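Local coordinates for protein congerin-2 (Conger myriaster, PDB 1IS3) that binds beta-galactosides such as lactose as a homodimeric galectin, though its physiological role is not yet known, at residues E5-P10 and F118-L123; F11-Y16 and F92-F97; R29-V34 and H44-F49; Q71-K76 and V107-R112. All coordinates share one frame; numbering follows the deposited sequence. Where two conformers were deposited one is given.

Contact 1: E5-P10 and F118-L123; sequences EVRNIP and FNLIYL
The carbonyl oxygen of Ile121 accepts the N-H of Val6 at 2.9 Å (Ile121 O to Val6 N) in an almost straight bond, and the CA-H of Glu5 leans on the same oxygen. Ile121 N returns a bond to Val6 O, which closes the hydrogen-bonded pair of an antiparallel ladder. Two residues on, at the corner, Asn8 N adds a bond to Asn119 O, 2.9 Å away and at 174°. Both chains turn here, and Asn119 with Leu120 forms a classic bulge opposite Gly35. On the face that bears Glu5, Arg7, Leu120 and Tyr122, Leu120 CD1 lies over one face of the Arg7 guanidinium, 3.8 Å from NH2, near its rim. CG of Arg7 is anti to the backbone N (chi1 178°) and the chain bends at chi3, which brings NH2 back to Glu5 OE2 at 3.1 Å. It meets that oxygen from above the carboxylate plane, while Arg3 is the stronger partner of the same carboxylate. Glu5 CB packs on Tyr122 CB at 3.8 Å. The other face carries Val6 against Ile121, CB to CB 4.3 Å. Glu5 to Arg7 also pair with a strand of the second subunit, so the sheet runs on through the dimer. The first face thus mixes an ion pair with Leu120 and Tyr122 while the other is hydrocarbon; Leu120 over the guanidinium would leave Arg7 to bond at its edges.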
# COMPACT_ATOMS: atom_id res chain seq x y z
N GLU A 5 -2.47 5.96 0.79
CA GLU A 5 -2.67 5.35 -0.53
C GLU A 5 -1.73 4.18 -0.82
O GLU A 5 -0.65 4.04 -0.22
CB GLU A 5 -2.53 6.43 -1.59
CG GLU A 5 -1.22 7.13 -1.75
CD GLU A 5 -1.29 8.42 -2.56
OE1 GLU A 5 -0.32 9.17 -2.47
OE2 GLU A 5 -2.27 8.71 -3.24
N VAL A 6 -2.20 3.30 -1.71
CA VAL A 6 -1.42 2.16 -2.19
C VAL A 6 -1.46 2.45 -3.69
O VAL A 6 -2.55 2.50 -4.27
CB VAL A 6 -2.14 0.82 -1.85
CG1 VAL A 6 -1.29 -0.31 -2.45
CG2 VAL A 6 -2.33 0.63 -0.33
N ARG A 7 -0.33 2.65 -4.33
CA ARG A 7 -0.25 3.09 -5.70
C ARG A 7 0.68 2.18 -6.48
O ARG A 7 1.77 1.82 -6.04
CB ARG A 7 0.27 4.54 -5.71
CG ARG A 7 0.43 5.12 -7.10
CD ARG A 7 1.08 6.50 -6.94
NE ARG A 7 0.22 7.47 -6.25
CZ ARG A 7 -0.73 8.18 -6.91
NH1 ARG A 7 -0.92 8.03 -8.24
NH2 ARG A 7 -1.53 9.04 -6.25
N ASN A 8 0.19 1.81 -7.66
CA ASN A 8 0.91 1.01 -8.65
C ASN A 8 1.26 -0.40 -8.21
O ASN A 8 2.21 -1.03 -8.68
CB ASN A 8 2.19 1.77 -9.14
CG ASN A 8 1.83 3.04 -9.91
OD1 ASN A 8 2.47 4.11 -9.87
ND2 ASN A 8 0.82 3.01 -10.76
N ILE A 9 0.43 -0.95 -7.34
CA ILE A 9 0.47 -2.34 -7.04
C ILE A 9 -0.93 -2.76 -7.54
O ILE A 9 -1.93 -2.54 -6.84
CB ILE A 9 0.65 -2.60 -5.52
CG1 ILE A 9 1.93 -1.89 -5.02
CG2 ILE A 9 0.68 -4.11 -5.29
CD1 ILE A 9 2.15 -1.90 -3.50
N PRO A 10 -1.02 -3.32 -8.75
CA PRO A 10 -2.30 -3.55 -9.41
C PRO A 10 -3.28 -4.38 -8.57
O PRO A 10 -2.94 -5.47 -8.12
CB PRO A 10 -1.92 -4.23 -10.72
CG PRO A 10 -0.50 -3.71 -10.99
CD PRO A 10 0.10 -3.76 -9.60
N PHE A 118 -6.93 -2.04 -11.11
CA PHE A 118 -6.94 -0.65 -10.65
C PHE A 118 -5.58 -0.36 -10.06
O PHE A 118 -5.06 -1.22 -9.32
CB PHE A 118 -7.99 -0.42 -9.54
CG PHE A 118 -9.38 -0.72 -10.04
CD1 PHE A 118 -10.02 0.19 -10.92
CD2 PHE A 118 -9.99 -1.92 -9.70
CE1 PHE A 118 -11.27 -0.15 -11.45
CE2 PHE A 118 -11.25 -2.24 -10.23
CZ PHE A 118 -11.87 -1.36 -11.10
N ASN A 119 -5.02 0.81 -10.36
CA ASN A 119 -3.72 1.14 -9.83
C ASN A 119 -3.66 2.09 -8.65
O ASN A 119 -2.55 2.48 -8.22
CB ASN A 119 -2.84 1.67 -10.96
CG ASN A 119 -2.14 0.51 -11.68
OD1 ASN A 119 -2.49 -0.68 -11.61
ND2 ASN A 119 -1.12 0.78 -12.47
N LEU A 120 -4.80 2.47 -8.07
CA LEU A 120 -4.78 3.37 -6.93
C LEU A 120 -5.89 3.01 -5.93
O LEU A 120 -7.05 2.83 -6.33
CB LEU A 120 -4.98 4.83 -7.39
CG LEU A 120 -5.03 5.89 -6.28
CD1 LEU A 120 -3.68 5.94 -5.58
CD2 LEU A 120 -5.35 7.25 -6.83
N ILE A 121 -5.54 2.85 -4.67
CA ILE A 121 -6.49 2.62 -3.61
C ILE A 121 -6.18 3.73 -2.61
O ILE A 121 -5.00 3.87 -2.27
CB ILE A 121 -6.25 1.23 -3.00
CG1 ILE A 121 -6.58 0.15 -3.99
CG2 ILE A 121 -7.11 1.09 -1.76
CD1 ILE A 121 -5.45 -0.90 -3.98
N TYR A 122 -7.11 4.55 -2.12
CA TYR A 122 -6.77 5.52 -1.11
C TYR A 122 -7.95 5.81 -0.21
O TYR A 122 -9.12 5.60 -0.58
CB TYR A 122 -6.29 6.84 -1.73
CG TYR A 122 -7.30 7.74 -2.45
CD1 TYR A 122 -7.90 8.80 -1.76
CD2 TYR A 122 -7.54 7.58 -3.81
CE1 TYR A 122 -8.72 9.71 -2.44
CE2 TYR A 122 -8.36 8.49 -4.49
CZ TYR A 122 -8.95 9.56 -3.80
OH TYR A 122 -9.74 10.49 -4.49
N LEU A 123 -7.61 6.31 0.97
CA LEU A 123 -8.60 6.73 1.95
C LEU A 123 -8.50 8.24 2.02
O LEU A 123 -7.38 8.79 2.03
CB LEU A 123 -8.29 6.12 3.34
CG LEU A 123 -9.27 6.49 4.46
CD1 LEU A 123 -9.82 5.26 5.18
CD2 LEU A 123 -8.52 7.39 5.41

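Contact 2: F11-Y16 and F92-F97; sequences FKLGMY and FDTHTF
Phe92 drives the edge of its ring into the face of Phe11, with centroids 4.9 Å apart and planes at 90°, a T-shaped pair. Phe92 CE1 stands over the centre of the Phe11 ring, and CD1 comes within 3.7 Å of Phe11 CZ. A chi1 of 178° swings the Phe11 ring toward Phe92, and chi2 of 22° turns its face to it. At the rim of the Phe92 ring, CZ lies 3.4 Å from Phe11 O, near the ring plane. Leu13 belongs to this tight part too: its CD1 methyl sits obliquely against Phe92 CE2 at 3.3 Å. Phe118 adds a further edge-to-face contact with Phe92. Toward the exposed turn the contact thins out, with Thr94 CG2 4.1 Å from Leu13 CD1. No direct hydrogen bond joins the segments. Instead a water accepts from Phe92 N at 3.1 Å and sits 2.8 Å from Met15 O, close also to Lys12 O. Each chain here is curled by its own bonds: Met15 N to Lys12 O closes a type II turn with Gly14 at its third position, and Asp93 OD2 accepts from His95 N, an Asx turn, and from Thr96 N, which completes an Asx motif. The T-shaped pair joins strand 10-12 of one sheet to the end of strand 85-92 of the other, at one end of the galectin beta sandwich.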
# COMPACT_ATOMS: atom_id res chain seq x y z
N PHE A 11 -4.50 -3.87 -8.33
CA PHE A 11 -5.59 -4.62 -7.70
C PHE A 11 -6.38 -5.20 -8.89
O PHE A 11 -7.10 -4.52 -9.61
CB PHE A 11 -6.46 -3.67 -6.87
CG PHE A 11 -7.67 -4.28 -6.17
CD1 PHE A 11 -7.78 -5.65 -5.87
CD2 PHE A 11 -8.71 -3.43 -5.77
CE1 PHE A 11 -8.89 -6.14 -5.18
CE2 PHE A 11 -9.83 -3.91 -5.08
CZ PHE A 11 -9.91 -5.26 -4.79
N LYS A 12 -6.15 -6.48 -9.13
CA LYS A 12 -6.68 -7.21 -10.28
C LYS A 12 -7.82 -8.12 -9.90
O LYS A 12 -8.02 -8.47 -8.73
CB LYS A 12 -5.55 -8.04 -10.91
CG LYS A 12 -4.45 -7.07 -11.35
CD LYS A 12 -3.17 -7.83 -11.43
CE LYS A 12 -3.22 -8.63 -12.70
NZ LYS A 12 -2.81 -10.01 -12.44
N LEU A 13 -8.59 -8.46 -10.94
CA LEU A 13 -9.68 -9.43 -10.89
C LEU A 13 -9.26 -10.66 -10.10
O LEU A 13 -8.22 -11.29 -10.38
CB LEU A 13 -9.99 -9.79 -12.32
CG LEU A 13 -11.36 -9.63 -12.98
CD1 LEU A 13 -11.95 -8.25 -12.92
CD2 LEU A 13 -11.11 -9.92 -14.47
N GLY A 14 -9.99 -10.93 -9.02
CA GLY A 14 -9.69 -12.13 -8.25
C GLY A 14 -8.80 -11.92 -7.03
O GLY A 14 -8.63 -12.84 -6.24
N MET A 15 -8.21 -10.74 -6.87
CA MET A 15 -7.45 -10.42 -5.68
C MET A 15 -8.39 -9.92 -4.62
O MET A 15 -9.52 -9.52 -4.94
CB MET A 15 -6.45 -9.32 -5.96
CG MET A 15 -5.33 -9.92 -6.79
SD MET A 15 -4.20 -8.66 -7.41
CE MET A 15 -3.36 -8.27 -5.89
N TYR A 16 -7.98 -9.88 -3.36
CA TYR A 16 -8.77 -9.34 -2.25
C TYR A 16 -7.97 -8.22 -1.63
O TYR A 16 -6.75 -8.29 -1.47
CB TYR A 16 -9.04 -10.36 -1.15
CG TYR A 16 -10.02 -11.43 -1.59
CD1 TYR A 16 -9.66 -12.34 -2.60
CD2 TYR A 16 -11.31 -11.50 -1.03
CE1 TYR A 16 -10.57 -13.30 -3.07
CE2 TYR A 16 -12.23 -12.47 -1.49
CZ TYR A 16 -11.86 -13.36 -2.51
OH TYR A 16 -12.76 -14.30 -3.04
N PHE A 92 -13.72 -8.03 -6.68
CA PHE A 92 -14.57 -7.63 -7.78
C PHE A 92 -14.41 -8.55 -8.96
O PHE A 92 -13.41 -9.29 -9.06
CB PHE A 92 -14.23 -6.18 -8.21
CG PHE A 92 -12.85 -5.96 -8.80
CD1 PHE A 92 -11.76 -5.69 -7.97
CD2 PHE A 92 -12.64 -6.04 -10.20
CE1 PHE A 92 -10.49 -5.52 -8.53
CE2 PHE A 92 -11.37 -5.87 -10.74
CZ PHE A 92 -10.29 -5.61 -9.91
N ASP A 93 -15.44 -8.59 -9.81
CA ASP A 93 -15.25 -9.23 -11.10
C ASP A 93 -15.56 -8.16 -12.13
O ASP A 93 -15.74 -7.00 -11.74
CB ASP A 93 -16.16 -10.44 -11.26
CG ASP A 93 -17.65 -10.24 -11.06
OD1 ASP A 93 -18.27 -11.24 -10.71
OD2 ASP A 93 -18.16 -9.14 -11.24
N THR A 94 -15.77 -8.48 -13.43
CA THR A 94 -15.99 -7.37 -14.37
C THR A 94 -17.32 -6.69 -14.29
O THR A 94 -17.55 -5.65 -14.89
CB THR A 94 -15.85 -7.77 -15.85
OG1 THR A 94 -16.64 -8.93 -16.04
CG2 THR A 94 -14.36 -7.86 -16.24
N HIS A 95 -18.22 -7.28 -13.51
CA HIS A 95 -19.55 -6.70 -13.37
C HIS A 95 -19.89 -6.06 -12.04
O HIS A 95 -20.74 -5.16 -12.00
CB HIS A 95 -20.62 -7.75 -13.63
CG HIS A 95 -20.57 -8.15 -15.09
ND1 HIS A 95 -20.15 -9.29 -15.62
CD2 HIS A 95 -20.90 -7.28 -16.11
CE1 HIS A 95 -20.20 -9.14 -16.94
NE2 HIS A 95 -20.65 -7.93 -17.21
N THR A 96 -19.21 -6.49 -10.96
CA THR A 96 -19.65 -6.15 -9.62
C THR A 96 -18.48 -5.96 -8.65
O THR A 96 -17.60 -6.83 -8.68
CB THR A 96 -20.55 -7.29 -9.03
OG1 THR A 96 -21.55 -7.56 -10.01
CG2 THR A 96 -21.14 -6.95 -7.67
N PHE A 97 -18.51 -4.92 -7.81
CA PHE A 97 -17.65 -4.82 -6.62
C PHE A 97 -18.40 -5.45 -5.45
O PHE A 97 -19.56 -5.15 -5.20
CB PHE A 97 -17.31 -3.40 -6.19
CG PHE A 97 -16.33 -2.72 -7.16
CD1 PHE A 97 -14.97 -2.80 -6.89
CD2 PHE A 97 -16.81 -2.02 -8.26
CE1 PHE A 97 -14.07 -2.16 -7.74
CE2 PHE A 97 -15.91 -1.38 -9.11
CZ PHE A 97 -14.54 -1.46 -8.84
O HOH W 1 -10.76 -8.55 -7.26

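Contact 3: R29-V34 and H44-F49; sequences RFSINV and HMDHRF. With GAL (beta-D-galactopyranose), chain B; BGC (beta-D-glucopyranose), chain C.
Arg29 NH1 and Arg48 NH1 come within 4.1 Å of each other on adjacent strands, and both donate to the galactose of the bound lactose. Arg29 NH1 reaches galactose O3 at 2.8 Å along a nearly straight line of 169°. Arg48 NH1 bonds galactose O5 and O4, the former at 2.8 Å, while its NH2 takes glucose O3 at 2.7 Å; one guanidinium edge therefore spans both sugars. His44 NE2 is hydrogen-bonded to galactose O4 at 2.8 Å. Behind these groups lies Asp46. Its OD2 is gripped three times, by Arg29 NE and NH1, both near the guanidinium plane, and by Arg48 NE at 2.8 Å. The NE of Arg29 uses the syn lone pair, and Arg48 NE comes from the anti side. His44 is set in turn by Asn33: ND1 donates to Asn33 OD1 at 2.8 Å in the plane of both groups, and Asn33 ND2 ties back to Ser31 OG. Tyr51, Asn61, Trp69, Glu72 and Arg74 complete the pocket. The reverse face of this antiparallel hairpin points into the sandwich, where Phe30 and His47 form an offset stack with centroids 3.9 Å apart and planes at 11°. His47 ND1 also donates to Phe30 O, which fixes the imidazole rotation. A carboxylate between two arginines should offset their mutual repulsion, so the sugar meets donors held in place. The convergence of His44 and Arg48 on the axial O4 is consistent with the beta-galactoside specificity of galectins.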
# COMPACT_ATOMS: atom_id res chain seq x y z
N ARG A 29 -17.19 12.58 7.67
CA ARG A 29 -17.25 11.51 6.68
C ARG A 29 -15.83 11.07 6.30
O ARG A 29 -14.87 11.84 6.45
CB ARG A 29 -17.98 12.00 5.41
CG ARG A 29 -17.27 13.20 4.81
CD ARG A 29 -18.04 14.04 3.81
NE ARG A 29 -18.12 13.41 2.53
CZ ARG A 29 -17.83 14.01 1.36
NH1 ARG A 29 -17.98 13.29 0.27
NH2 ARG A 29 -17.38 15.24 1.20
N PHE A 30 -15.66 9.88 5.80
CA PHE A 30 -14.38 9.48 5.21
C PHE A 30 -14.73 8.53 4.06
O PHE A 30 -15.81 7.91 4.06
CB PHE A 30 -13.45 8.76 6.19
CG PHE A 30 -13.84 7.35 6.63
CD1 PHE A 30 -14.73 7.17 7.71
CD2 PHE A 30 -13.32 6.23 5.95
CE1 PHE A 30 -15.11 5.88 8.09
CE2 PHE A 30 -13.71 4.95 6.34
CZ PHE A 30 -14.61 4.77 7.41
N SER A 31 -13.86 8.36 3.07
CA SER A 31 -14.17 7.44 1.99
C SER A 31 -13.03 6.48 1.69
O SER A 31 -11.88 6.83 1.95
CB SER A 31 -14.52 8.20 0.71
OG SER A 31 -13.53 9.09 0.21
N ILE A 32 -13.35 5.33 1.10
CA ILE A 32 -12.37 4.42 0.56
C ILE A 32 -12.61 4.51 -0.97
O ILE A 32 -13.76 4.45 -1.46
CB ILE A 32 -12.63 2.97 1.09
CG1 ILE A 32 -12.43 2.94 2.62
CG2 ILE A 32 -11.71 1.98 0.34
CD1 ILE A 32 -13.10 1.68 3.30
N ASN A 33 -11.53 4.61 -1.74
CA ASN A 33 -11.62 4.88 -3.18
C ASN A 33 -10.74 3.92 -3.97
O ASN A 33 -9.59 3.73 -3.55
CB ASN A 33 -11.16 6.32 -3.47
CG ASN A 33 -12.00 7.33 -2.72
OD1 ASN A 33 -13.10 7.62 -3.15
ND2 ASN A 33 -11.59 7.83 -1.57
N VAL A 34 -11.23 3.30 -5.02
CA VAL A 34 -10.49 2.36 -5.84
C VAL A 34 -10.61 2.94 -7.26
O VAL A 34 -11.72 3.21 -7.74
CB VAL A 34 -11.14 0.95 -5.76
CG1 VAL A 34 -10.46 -0.01 -6.71
CG2 VAL A 34 -11.00 0.41 -4.33
N HIS A 44 -16.15 4.67 -5.26
CA HIS A 44 -16.03 5.58 -4.14
C HIS A 44 -17.01 5.10 -3.06
O HIS A 44 -18.19 5.01 -3.37
CB HIS A 44 -16.38 7.00 -4.61
CG HIS A 44 -16.57 8.07 -3.51
ND1 HIS A 44 -15.64 8.69 -2.79
CD2 HIS A 44 -17.78 8.65 -3.14
CE1 HIS A 44 -16.19 9.61 -2.02
NE2 HIS A 44 -17.49 9.58 -2.24
N MET A 45 -16.62 4.81 -1.81
CA MET A 45 -17.54 4.37 -0.78
C MET A 45 -17.39 5.41 0.34
O MET A 45 -16.37 5.46 1.07
CB MET A 45 -17.08 3.01 -0.35
CG MET A 45 -17.93 2.51 0.77
SD MET A 45 -17.24 0.92 1.32
CE MET A 45 -18.76 0.35 1.96
N ASP A 46 -18.37 6.29 0.49
CA ASP A 46 -18.29 7.36 1.45
C ASP A 46 -19.10 6.98 2.68
O ASP A 46 -20.21 6.46 2.59
CB ASP A 46 -18.82 8.62 0.77
CG ASP A 46 -18.43 9.89 1.48
OD1 ASP A 46 -17.40 9.95 2.13
OD2 ASP A 46 -19.16 10.87 1.37
N HIS A 47 -18.52 7.23 3.85
CA HIS A 47 -19.10 6.85 5.13
C HIS A 47 -19.50 8.15 5.78
O HIS A 47 -18.63 8.90 6.22
CB HIS A 47 -18.08 6.11 6.03
CG HIS A 47 -17.42 4.92 5.37
ND1 HIS A 47 -16.56 4.96 4.34
CD2 HIS A 47 -17.52 3.62 5.79
CE1 HIS A 47 -16.13 3.74 4.11
NE2 HIS A 47 -16.71 2.96 5.00
N ARG A 48 -20.81 8.46 5.82
CA ARG A 48 -21.23 9.79 6.26
C ARG A 48 -21.85 9.75 7.65
O ARG A 48 -22.94 9.18 7.83
CB ARG A 48 -22.25 10.36 5.27
CG ARG A 48 -21.60 10.66 3.92
CD ARG A 48 -22.62 11.06 2.84
NE ARG A 48 -21.95 11.26 1.54
CZ ARG A 48 -22.49 11.84 0.46
NH1 ARG A 48 -21.79 11.98 -0.68
NH2 ARG A 48 -23.75 12.25 0.51
N PHE A 49 -21.14 10.34 8.60
CA PHE A 49 -21.64 10.47 9.96
C PHE A 49 -22.56 11.67 9.99
O PHE A 49 -23.68 11.56 10.51
CB PHE A 49 -20.52 10.69 10.96
CG PHE A 49 -19.72 9.40 11.03
CD1 PHE A 49 -18.64 9.21 10.14
CD2 PHE A 49 -20.10 8.39 11.95
CE1 PHE A 49 -17.96 7.99 10.16
CE2 PHE A 49 -19.39 7.17 11.95
CZ PHE A 49 -18.33 6.98 11.06
C1 GAL B . -21.20 14.35 -3.24
C2 GAL B . -19.90 14.64 -2.50
C3 GAL B . -18.73 13.93 -3.16
C4 GAL B . -19.03 12.44 -3.31
C5 GAL B . -20.35 12.27 -4.05
C6 GAL B . -20.75 10.82 -4.21
O2 GAL B . -19.66 16.03 -2.50
O3 GAL B . -17.56 14.11 -2.38
O4 GAL B . -19.11 11.81 -2.03
O5 GAL B . -21.41 12.93 -3.34
O6 GAL B . -21.94 10.71 -4.97
C2 BGC C . -25.97 14.60 -2.92
C3 BGC C . -24.61 14.41 -2.26
C4 BGC C . -23.52 14.98 -3.17
C5 BGC C . -23.83 16.45 -3.49
C6 BGC C . -22.86 17.05 -4.49
C1 BGC C . -26.18 16.09 -3.20
O1 BGC C . -27.40 16.27 -3.84
O2 BGC C . -27.00 14.12 -2.06
O3 BGC C . -24.38 13.03 -2.02
O4 BGC C . -22.25 14.89 -2.51
O5 BGC C . -25.15 16.56 -4.07
O6 BGC C . -22.83 16.29 -5.69

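Contact 4: Q71-K76 and V107-R112; sequences QEERSK and VEFPNR. With BGC (beta-D-glucopyranose), chain C; GAL (beta-D-galactopyranose), chain B.
Glu73 of strand 68-75 and Arg112, just past strand 106-110, reach tip to tip; the strands are edges of the two facing sheets of the galectin beta sandwich. The short strands run antiparallel with axes 9.2 Å apart, too far for a backbone ladder, so side chains and water make the link. Among the hydrogen bonds, Arg112 NH1 donates to Gln71 O at 2.7 Å, near the guanidinium plane, and NH2 adds a weak bond to the same oxygen. The Arg112 chain is extended from CG to NE (chi3 170°), which carries its head across to the other strand. NH2 also bonds Ser62 and Asn61, the latter itself a galactose ligand, so Arg112 lies in the second shell of the sugar site. In ionic terms, Glu73 OE1 and Arg112 NH1 form a long salt bridge of 3.6 Å, their planes 71° apart. Van der Waals packing flanks these charged groups: Phe109 CD1 and Pro110 CD each lie 3.9 Å from Glu73 OE2, and Phe109, of the same segment as Arg112, backs its guanidinium with CZ over the centre. On the far side of strand 68-75, Glu72 turns to the ligand: its OE2 accepts from galactose O6 at 2.7 Å and also from glucose O3. In one of its two conformers, Arg74 braces that carboxylate through NE and NH2, both on OE1. One water donates to both strands, to Glu73 OE2 at 3.1 Å and to Glu108 O at 2.8 Å.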
# COMPACT_ATOMS: atom_id res chain seq x y z
N GLN A 71 -24.32 8.18 -10.99
CA GLN A 71 -25.52 7.99 -10.19
C GLN A 71 -25.13 7.37 -8.83
O GLN A 71 -24.50 6.31 -8.76
CB GLN A 71 -26.42 7.09 -11.01
CG GLN A 71 -27.76 6.74 -10.39
CD GLN A 71 -28.07 5.23 -10.23
OE1 GLN A 71 -28.49 4.51 -11.16
NE2 GLN A 71 -27.92 4.68 -9.01
N GLU A 72 -25.49 8.03 -7.73
CA GLU A 72 -25.25 7.51 -6.36
C GLU A 72 -26.11 6.31 -6.00
O GLU A 72 -27.29 6.23 -6.41
CB GLU A 72 -25.62 8.46 -5.24
CG GLU A 72 -25.00 9.79 -5.38
CD GLU A 72 -25.26 10.69 -4.19
OE1 GLU A 72 -26.29 10.62 -3.53
OE2 GLU A 72 -24.37 11.49 -3.96
N GLU A 73 -25.56 5.39 -5.24
CA GLU A 73 -26.29 4.29 -4.65
C GLU A 73 -26.10 4.48 -3.18
O GLU A 73 -25.04 4.96 -2.74
CB GLU A 73 -25.72 2.97 -5.11
CG GLU A 73 -26.30 2.81 -6.54
CD GLU A 73 -26.13 1.50 -7.29
OE1 GLU A 73 -26.17 1.52 -8.54
OE2 GLU A 73 -25.94 0.46 -6.64
N ARG A 74 -27.14 4.25 -2.39
CA ARG A 74 -27.06 4.44 -0.93
C ARG A 74 -27.38 3.21 -0.12
O ARG A 74 -28.15 2.36 -0.57
CB ARG A 74 -28.00 5.55 -0.50
CG ARG A 74 -27.47 6.89 -0.98
CD ARG A 74 -28.54 7.95 -1.22
NE ARG A 74 -27.92 9.25 -1.50
CZ ARG A 74 -27.53 10.05 -0.50
NH1 ARG A 74 -27.72 9.67 0.77
NH2 ARG A 74 -26.95 11.23 -0.75
N SER A 75 -26.73 3.03 1.04
CA SER A 75 -27.03 1.93 1.91
C SER A 75 -27.10 2.52 3.29
O SER A 75 -26.37 3.38 3.73
CB SER A 75 -25.95 0.87 1.87
OG SER A 75 -26.26 -0.18 2.78
N LYS A 76 -27.97 1.86 4.01
CA LYS A 76 -28.39 2.17 5.36
C LYS A 76 -27.56 1.30 6.31
O LYS A 76 -27.64 1.43 7.53
CB LYS A 76 -29.91 1.89 5.34
CG LYS A 76 -30.32 0.46 4.74
CD LYS A 76 -30.14 0.06 3.19
CE LYS A 76 -29.68 -1.40 2.97
NZ LYS A 76 -28.97 -1.64 1.71
N VAL A 107 -22.22 -5.13 0.79
CA VAL A 107 -22.81 -4.18 -0.14
C VAL A 107 -22.18 -4.54 -1.49
O VAL A 107 -21.02 -4.98 -1.57
CB VAL A 107 -22.52 -2.66 0.34
CG1 VAL A 107 -21.12 -2.50 0.83
CG2 VAL A 107 -22.74 -1.68 -0.81
N GLU A 108 -22.96 -4.47 -2.57
CA GLU A 108 -22.46 -4.73 -3.92
C GLU A 108 -22.66 -3.46 -4.73
O GLU A 108 -23.64 -2.74 -4.51
CB GLU A 108 -23.21 -5.85 -4.61
CG GLU A 108 -23.03 -7.23 -4.01
CD GLU A 108 -23.73 -7.44 -2.67
OE1 GLU A 108 -24.91 -7.10 -2.56
OE2 GLU A 108 -23.08 -7.92 -1.73
N PHE A 109 -21.80 -3.12 -5.67
CA PHE A 109 -21.92 -1.89 -6.45
C PHE A 109 -21.45 -2.28 -7.85
O PHE A 109 -20.48 -3.04 -7.94
CB PHE A 109 -21.02 -0.85 -5.81
CG PHE A 109 -21.00 0.47 -6.56
CD1 PHE A 109 -22.10 1.32 -6.51
CD2 PHE A 109 -19.84 0.82 -7.29
CE1 PHE A 109 -22.04 2.52 -7.21
CE2 PHE A 109 -19.79 2.03 -7.98
CZ PHE A 109 -20.89 2.87 -7.94
N PRO A 110 -22.08 -1.91 -8.96
CA PRO A 110 -21.64 -2.28 -10.29
C PRO A 110 -20.23 -1.77 -10.65
O PRO A 110 -19.80 -0.66 -10.30
CB PRO A 110 -22.71 -1.69 -11.21
CG PRO A 110 -23.16 -0.47 -10.46
CD PRO A 110 -23.22 -0.98 -9.02
N ASN A 111 -19.53 -2.60 -11.40
CA ASN A 111 -18.25 -2.22 -12.00
C ASN A 111 -18.65 -1.56 -13.33
O ASN A 111 -18.69 -2.21 -14.38
CB ASN A 111 -17.42 -3.46 -12.24
CG ASN A 111 -16.04 -3.21 -12.81
OD1 ASN A 111 -15.21 -4.10 -12.73
ND2 ASN A 111 -15.69 -2.08 -13.35
N ARG A 112 -18.94 -0.28 -13.29
CA ARG A 112 -19.50 0.46 -14.42
C ARG A 112 -18.62 0.55 -15.65
O ARG A 112 -19.11 0.54 -16.78
CB ARG A 112 -19.84 1.86 -13.95
CG ARG A 112 -21.00 1.82 -12.97
CD ARG A 112 -21.26 3.17 -12.33
NE ARG A 112 -22.52 3.17 -11.58
CZ ARG A 112 -22.88 4.12 -10.73
NH1 ARG A 112 -24.05 3.98 -10.12
NH2 ARG A 112 -22.11 5.16 -10.46
C2 BGC C . -25.97 14.60 -2.92
C3 BGC C . -24.61 14.41 -2.26
C4 BGC C . -23.52 14.98 -3.17
C5 BGC C . -23.83 16.45 -3.49
C6 BGC C . -22.86 17.05 -4.49
C1 BGC C . -26.18 16.09 -3.20
O1 BGC C . -27.40 16.27 -3.84
O2 BGC C . -27.00 14.12 -2.06
O3 BGC C . -24.38 13.03 -2.02
O4 BGC C . -22.25 14.89 -2.51
O5 BGC C . -25.15 16.56 -4.07
O6 BGC C . -22.83 16.29 -5.69
C1 GAL B . -21.20 14.35 -3.24
C2 GAL B . -19.90 14.64 -2.50
C3 GAL B . -18.73 13.93 -3.16
C4 GAL B . -19.03 12.44 -3.31
C5 GAL B . -20.35 12.27 -4.05
C6 GAL B . -20.75 10.82 -4.21
O2 GAL B . -19.66 16.03 -2.50
O3 GAL B . -17.56 14.11 -2.38
O4 GAL B . -19.11 11.81 -2.03
O5 GAL B . -21.41 12.93 -3.34
O6 GAL B . -21.94 10.71 -4.97
O HOH W 2 -24.53 -0.12 -3.95

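Contacts 1 and 3 are buried strand pairings in one sheet, joined through strand 117-125, where Tyr122 O meets Asn33 N. Contact 3 lies near the centre of the chain and spends its polar groups on lactose; contact 1, farther out, spends them on ion pairs and the dimer edge. Contacts 2 and 4 span the two sheets without a ladder. Contact 2, partly buried, does so with aromatic rings and a water, contact 4 at the surface with an arginine, a glutamate and a water. Strands 96-100 and 106-110 link these two, by Phe97 N to Phe109 O. Contacts 3 and 4 share galactose and glucose, through Arg48 and Glu72 among others.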